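PDB 2EBA: putative glutaryl-CoA dehydrogenase from Thermus thermophilus, which is a flavoprotein of the acyl-CoA dehydrogenase family and binds flavin-adenine dinucleotide in a four-chain assembly. Local coordinates for residues A[287-290]-A[291-295]; A[34-37]-A[38-41]. All coordinates share one frame; numbering follows the deposited sequence.

Overall arrangement
Following the chain from its N terminus, interaction 2 comes first, on helix 31-39 and the turn that ends it, in the N-terminal domain of the acyl-CoA dehydrogenase family. Interaction 1 follows much later, inside helix 281-309 of the C-terminal domain. Each joins two adjoining segments, so neither closes a long loop; they stand in series and neither nest nor cross. The centres of interactions 1 and 2 are about 28 Å apart. Between the nearest atoms of interactions 1 and 2 there remain about 17 Å, so the two do not meet. The helix end at 34-41 packs on helix 351-361 and on the third subunit, whereas 287-295 packs against helices 235-269 and 315-340 and the second subunit.

Interaction 1 (A[287-290]-A[291-295])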
ATOM      1  N   LEU A 287      -1.388 -10.743  11.135  1.00 14.20           N
ATOM      2  CA  LEU A 287      -0.571 -11.062  12.287  1.00 14.58           C
ATOM      3  C   LEU A 287       0.882 -11.233  11.784  1.00 15.90           C
ATOM      4  O   LEU A 287       1.817 -10.797  12.457  1.00 16.63           O
ATOM      5  CB  LEU A 287      -1.105 -12.326  12.980  1.00 14.77           C
ATOM      6  CG  LEU A 287      -2.563 -12.194  13.462  1.00 15.17           C
ATOM      7  CD1 LEU A 287      -3.042 -13.527  14.044  1.00 13.46           C
ATOM      8  CD2 LEU A 287      -2.647 -11.085  14.540  1.00 13.76           C
ATOM      9  N   ALA A 288       1.064 -11.862  10.615  1.00 15.57           N
ATOM     10  CA  ALA A 288       2.404 -12.089  10.039  1.00 15.66           C
ATOM     11  C   ALA A 288       3.123 -10.776   9.753  1.00 14.82           C
ATOM     12  O   ALA A 288       4.325 -10.658   9.962  1.00 13.50           O
ATOM     13  CB  ALA A 288       2.302 -12.909   8.756  1.00 13.61           C
ATOM     14  N   GLU A 289       2.369  -9.796   9.271  1.00 14.31           N
ATOM     15  CA  GLU A 289       2.922  -8.485   8.967  1.00 15.91           C
ATOM     16  C   GLU A 289       3.344  -7.837  10.281  1.00 14.37           C
ATOM     17  O   GLU A 289       4.430  -7.258  10.388  1.00 14.90           O
ATOM     18  CB  GLU A 289       1.863  -7.618   8.263  1.00 16.87           C
ATOM     19  CG  GLU A 289       2.408  -6.350   7.628  1.00 21.50           C
ATOM     20  CD  GLU A 289       3.188  -6.594   6.347  1.00 24.32           C
ATOM     21  OE1 GLU A 289       3.959  -7.575   6.273  1.00 24.88           O
ATOM     22  OE2 GLU A 289       3.035  -5.782   5.407  1.00 27.81           O
ATOM     23  N   MET A 290       2.472  -7.939  11.279  1.00 14.52           N
ATOM     24  CA  MET A 290       2.740  -7.382  12.597  1.00 14.14           C
ATOM     25  C   MET A 290       4.040  -7.930  13.173  1.00 14.77           C
ATOM     26  O   MET A 290       4.851  -7.180  13.717  1.00 14.93           O
ATOM     27  CB  MET A 290       1.579  -7.678  13.550  1.00 11.57           C
ATOM     28  CG  MET A 290       0.289  -6.953  13.199  1.00  9.95           C
ATOM     29  SD  MET A 290      -1.023  -7.250  14.399  1.00  1.54           S
ATOM     30  CE  MET A 290      -0.477  -6.220  15.759  1.00  5.22           C
ATOM     31  N   LEU A 291       4.238  -9.239  13.051  1.00 13.93           N
ATOM     32  CA  LEU A 291       5.436  -9.863  13.571  1.00 14.38           C
ATOM     33  C   LEU A 291       6.671  -9.425  12.792  1.00 14.32           C
ATOM     34  O   LEU A 291       7.713  -9.145  13.378  1.00 12.75           O
ATOM     35  CB  LEU A 291       5.288 -11.386  13.523  1.00 14.04           C
ATOM     36  CG  LEU A 291       6.421 -12.184  14.161  1.00 14.23           C
ATOM     37  CD1 LEU A 291       6.425 -11.980  15.663  1.00 15.16           C
ATOM     38  CD2 LEU A 291       6.248 -13.644  13.836  1.00 14.43           C
ATOM     39  N   ALA A 292       6.551  -9.362  11.472  1.00 14.79           N
ATOM     40  CA  ALA A 292       7.668  -8.961  10.628  1.00 14.12           C
ATOM     41  C   ALA A 292       8.116  -7.561  11.001  1.00 13.30           C
ATOM     42  O   ALA A 292       9.296  -7.310  11.217  1.00 12.57           O
ATOM     43  CB  ALA A 292       7.267  -9.008   9.151  1.00 13.64           C
ATOM     44  N   TRP A 293       7.163  -6.645  11.094  1.00 13.95           N
ATOM     45  CA  TRP A 293       7.496  -5.273  11.435  1.00 12.70           C
ATOM     46  C   TRP A 293       8.181  -5.159  12.791  1.00 11.87           C
ATOM     47  O   TRP A 293       9.150  -4.434  12.947  1.00  9.57           O
ATOM     48  CB  TRP A 293       6.237  -4.424  11.423  1.00 12.29           C
ATOM     49  CG  TRP A 293       5.711  -4.172  10.060  1.00 10.67           C
ATOM     50  CD1 TRP A 293       6.412  -4.194   8.899  1.00 10.07           C
ATOM     51  CD2 TRP A 293       4.379  -3.780   9.721  1.00  9.32           C
ATOM     52  NE1 TRP A 293       5.602  -3.836   7.849  1.00  8.05           N
ATOM     53  CE2 TRP A 293       4.345  -3.576   8.328  1.00  8.70           C
ATOM     54  CE3 TRP A 293       3.210  -3.575  10.462  1.00  8.69           C
ATOM     55  CZ2 TRP A 293       3.182  -3.178   7.654  1.00  9.38           C
ATOM     56  CZ3 TRP A 293       2.054  -3.179   9.798  1.00 10.11           C
ATOM     57  CH2 TRP A 293       2.049  -2.986   8.406  1.00  7.67           C
ATOM     58  N   HIS A 294       7.662  -5.880  13.770  1.00 11.48           N
ATOM     59  CA  HIS A 294       8.229  -5.849  15.100  1.00 10.70           C
ATOM     60  C   HIS A 294       9.675  -6.305  15.118  1.00 11.61           C
ATOM     61  O   HIS A 294      10.502  -5.709  15.787  1.00 10.96           O
ATOM     62  CB  HIS A 294       7.395  -6.706  16.045  1.00  9.62           C
ATOM     63  CG  HIS A 294       7.848  -6.643  17.467  1.00 11.20           C
ATOM     64  ND1 HIS A 294       8.825  -7.474  17.977  1.00  9.85           N
ATOM     65  CD2 HIS A 294       7.466  -5.839  18.489  1.00  9.64           C
ATOM     66  CE1 HIS A 294       9.020  -7.183  19.250  1.00 10.31           C
ATOM     67  NE2 HIS A 294       8.212  -6.196  19.586  1.00  7.35           N
ATOM     68  N   THR A 295       9.978  -7.363  14.374  1.00 13.23           N
ATOM     69  CA  THR A 295      11.334  -7.896  14.301  1.00 13.42           C
ATOM     70  C   THR A 295      12.262  -6.878  13.647  1.00 13.63           C
ATOM     71  O   THR A 295      13.380  -6.668  14.104  1.00 13.48           O
ATOM     72  CB  THR A 295      11.343  -9.209  13.491  1.00 14.50           C
ATOM     73  OG1 THR A 295      10.462 -10.152  14.120  1.00 15.28           O
ATOM     74  CG2 THR A 295      12.737  -9.789  13.411  1.00 13.00           C
TER
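Two different first torsions bring Glu289 and Trp293 together one helical turn apart: CG of Glu289 stands anti to the backbone N (chi1 -167°), while the indole of Trp293 has CG anti to the carbonyl carbon (chi1 -72°) and is carried back along the helix over the glutamate. The methylene does the touching. Glu289 CG lies 3.4 Å from the centroid of the Trp293 six-membered ring and only 17° off its normal, which meets the geometry of a CH-pi contact; the ring atom closest to Glu289 CG is Trp293 CZ2, 3.3 Å away. A bend at chi2 then turns the carboxylate, whose plane is tilted against the ring. Glu289 OE2 still passes 3.4 Å from Trp293 CZ2, while Glu289 OE1 forms a salt bridge to Arg323 of the second subunit, so the chain is held at its middle by the indole and at its end across the interface. Beneath the pair, Trp293 N donates to Glu289 O at 2.9 Å, a nearly straight bond. The same i to i+4 pattern continues on either side, from Leu287 O to Leu291 N through Met290 O to His294 N. Elsewhere around the helix, Met290 packs on Val259 and Tyr260 of helix 235-269, and His294 NE2 is hydrogen-bonded to Tyr80 OH. With Trp293 also resting on Lys328 and Met335 of helix 315-340, this is an i to i+4 aliphatic-aromatic contact within the C-terminal helical bundle characteristic of acyl-CoA dehydrogenases.

Interaction 2 (A[34-37]-A[38-41]); sequences IRDW and WEEG
The indole of Trp37 has Glu40 OE2 at its edge, near the ring plane, where the closest side-chain pair is Trp37 CD1 to Glu40 OE2 at 4.4 Å; Ile34 N lies over one face, 4.0 Å above the plane and toward the rim. Outside this turn the same indole meets the rings of His33 and His46. Glu40 reaches back because chi1 of 47° sets CG between its own backbone N and carbonyl carbon. Glu40 OE1 thereby comes to 3.1 Å of Asp36 O; both are acceptors, so this is no hydrogen bond and is probably unfavourable. The same carbonyl also accepts the amide: Glu40 N donates to Asp36 O at 2.8 Å, nearly straight. Glu39 N binds Arg35 O likewise. Asp36 and Glu39 lie side by side, carboxylate planes 76° apart, and the 4.0 Å between Asp36 OD1 and Glu39 OE1 would probably be unfavourable, offset in part by a weak, long ion pair from Glu39 to Arg203 of the third subunit. Trp38 packs on Arg353 and Leu356 of helix 351-361. Gly41 takes positive phi (59°), Gly41 N bonds to Trp38 O at 2.9 Å, and with two bonds back into the last turn helix 31-39 ends in a Schellman motif.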
ATOM      1  N   ILE A  34      -4.591   2.155  33.401  1.00 17.26           N
ATOM      2  CA  ILE A  34      -4.459   2.920  32.167  1.00 17.21           C
ATOM      3  C   ILE A  34      -5.772   3.220  31.456  1.00 17.77           C
ATOM      4  O   ILE A  34      -5.942   4.317  30.931  1.00 16.67           O
ATOM      5  CB  ILE A  34      -3.511   2.247  31.168  1.00 13.85           C
ATOM      6  CG1 ILE A  34      -3.133   3.257  30.090  1.00 12.69           C
ATOM      7  CG2 ILE A  34      -4.183   1.040  30.550  1.00 14.62           C
ATOM      8  CD1 ILE A  34      -2.516   4.526  30.667  1.00 10.70           C
ATOM      9  N   ARG A  35      -6.688   2.259  31.423  1.00 19.91           N
ATOM     10  CA  ARG A  35      -7.984   2.486  30.780  1.00 23.18           C
ATOM     11  C   ARG A  35      -8.583   3.738  31.378  1.00 22.82           C
ATOM     12  O   ARG A  35      -8.622   4.789  30.742  1.00 24.26           O
ATOM     13  CB  ARG A  35      -8.955   1.340  31.043  1.00 25.54           C
ATOM     14  CG  ARG A  35      -9.235   0.447  29.860  1.00 29.96           C
ATOM     15  CD  ARG A  35      -8.546  -0.896  30.012  1.00 33.57           C
ATOM     16  NE  ARG A  35      -9.437  -1.988  29.637  1.00 38.33           N
ATOM     17  CZ  ARG A  35      -9.193  -3.274  29.876  1.00 40.33           C
ATOM     18  NH1 ARG A  35      -8.075  -3.635  30.499  1.00 41.53           N
ATOM     19  NH2 ARG A  35     -10.073  -4.195  29.494  1.00 41.13           N
ATOM     20  N   ASP A  36      -9.049   3.626  32.617  1.00 22.16           N
ATOM     21  CA  ASP A  36      -9.653   4.741  33.317  1.00 22.02           C
ATOM     22  C   ASP A  36      -8.886   6.050  33.165  1.00 20.00           C
ATOM     23  O   ASP A  36      -9.487   7.074  32.855  1.00 19.82           O
ATOM     24  CB  ASP A  36      -9.809   4.375  34.781  1.00 23.32           C
ATOM     25  CG  ASP A  36     -10.568   3.072  34.961  1.00 24.54           C
ATOM     26  OD1 ASP A  36     -11.208   2.622  33.979  1.00 27.15           O
ATOM     27  OD2 ASP A  36     -10.540   2.483  36.056  1.00 26.43           O
ATOM     28  N   TRP A  37      -7.581   6.048  33.368  1.00 18.69           N
ATOM     29  CA  TRP A  37      -6.862   7.302  33.237  1.00 17.53           C
ATOM     30  C   TRP A  37      -6.937   7.891  31.813  1.00 16.73           C
ATOM     31  O   TRP A  37      -7.131   9.103  31.665  1.00 15.73           O
ATOM     32  CB  TRP A  37      -5.407   7.125  33.654  1.00 18.00           C
ATOM     33  CG  TRP A  37      -5.214   6.675  35.074  1.00 18.62           C
ATOM     34  CD1 TRP A  37      -6.055   6.880  36.154  1.00 16.92           C
ATOM     35  CD2 TRP A  37      -4.053   6.021  35.601  1.00 18.46           C
ATOM     36  NE1 TRP A  37      -5.474   6.393  37.306  1.00 16.70           N
ATOM     37  CE2 TRP A  37      -4.246   5.865  36.997  1.00 18.88           C
ATOM     38  CE3 TRP A  37      -2.858   5.554  35.029  1.00 19.19           C
ATOM     39  CZ2 TRP A  37      -3.290   5.255  37.824  1.00 19.97           C
ATOM     40  CZ3 TRP A  37      -1.915   4.953  35.848  1.00 18.93           C
ATOM     41  CH2 TRP A  37      -2.138   4.806  37.230  1.00 18.83           C
ATOM     42  N   TRP A  38      -6.785   7.053  30.779  1.00 16.13           N
ATOM     43  CA  TRP A  38      -6.846   7.514  29.389  1.00 15.77           C
ATOM     44  C   TRP A  38      -8.265   8.077  29.196  1.00 15.66           C
ATOM     45  O   TRP A  38      -8.454   9.193  28.687  1.00 13.99           O
ATOM     46  CB  TRP A  38      -6.621   6.343  28.434  1.00 15.68           C
ATOM     47  CG  TRP A  38      -6.409   6.750  27.034  1.00 15.96           C
ATOM     48  CD1 TRP A  38      -5.220   7.096  26.450  1.00 15.10           C
ATOM     49  CD2 TRP A  38      -7.419   6.988  26.053  1.00 15.89           C
ATOM     50  NE1 TRP A  38      -5.427   7.533  25.163  1.00 16.48           N
ATOM     51  CE2 TRP A  38      -6.774   7.481  24.890  1.00 16.39           C
ATOM     52  CE3 TRP A  38      -8.819   6.845  26.040  1.00 13.12           C
ATOM     53  CZ2 TRP A  38      -7.468   7.837  23.733  1.00 16.50           C
ATOM     54  CZ3 TRP A  38      -9.512   7.193  24.891  1.00 14.16           C
ATOM     55  CH2 TRP A  38      -8.832   7.685  23.750  1.00 14.94           C
ATOM     56  N   GLU A  39      -9.239   7.284  29.636  1.00 17.49           N
ATOM     57  CA  GLU A  39     -10.653   7.623  29.551  1.00 20.68           C
ATOM     58  C   GLU A  39     -10.970   8.979  30.185  1.00 20.07           C
ATOM     59  O   GLU A  39     -11.589   9.823  29.537  1.00 19.04           O
ATOM     60  CB  GLU A  39     -11.445   6.546  30.254  1.00 23.65           C
ATOM     61  CG  GLU A  39     -12.662   6.073  29.574  1.00 28.21           C
ATOM     62  CD  GLU A  39     -13.181   4.805  30.208  1.00 30.95           C
ATOM     63  OE1 GLU A  39     -12.358   3.849  30.336  1.00 36.52           O
ATOM     64  OE2 GLU A  39     -14.381   4.766  30.551  1.00 33.42           O
ATOM     65  N   GLU A  40     -10.588   9.193  31.449  1.00 21.00           N
ATOM     66  CA  GLU A  40     -10.879  10.482  32.070  1.00 21.57           C
ATOM     67  C   GLU A  40      -9.838  11.527  31.684  1.00 20.39           C
ATOM     68  O   GLU A  40      -9.857  12.646  32.168  1.00 20.66           O
ATOM     69  CB  GLU A  40     -11.016  10.353  33.594  1.00 22.34           C
ATOM     70  CG  GLU A  40      -9.941   9.555  34.294  1.00 25.51           C
ATOM     71  CD  GLU A  40     -10.535   8.643  35.350  1.00 26.53           C
ATOM     72  OE1 GLU A  40     -11.487   7.901  35.026  1.00 27.13           O
ATOM     73  OE2 GLU A  40     -10.058   8.660  36.498  1.00 28.81           O
ATOM     74  N   GLY A  41      -8.937  11.147  30.793  1.00 20.12           N
ATOM     75  CA  GLY A  41      -7.929  12.071  30.326  1.00 19.39           C
ATOM     76  C   GLY A  41      -7.022  12.652  31.386  1.00 20.55           C
ATOM     77  O   GLY A  41      -6.796  13.857  31.419  1.00 21.67           O
TER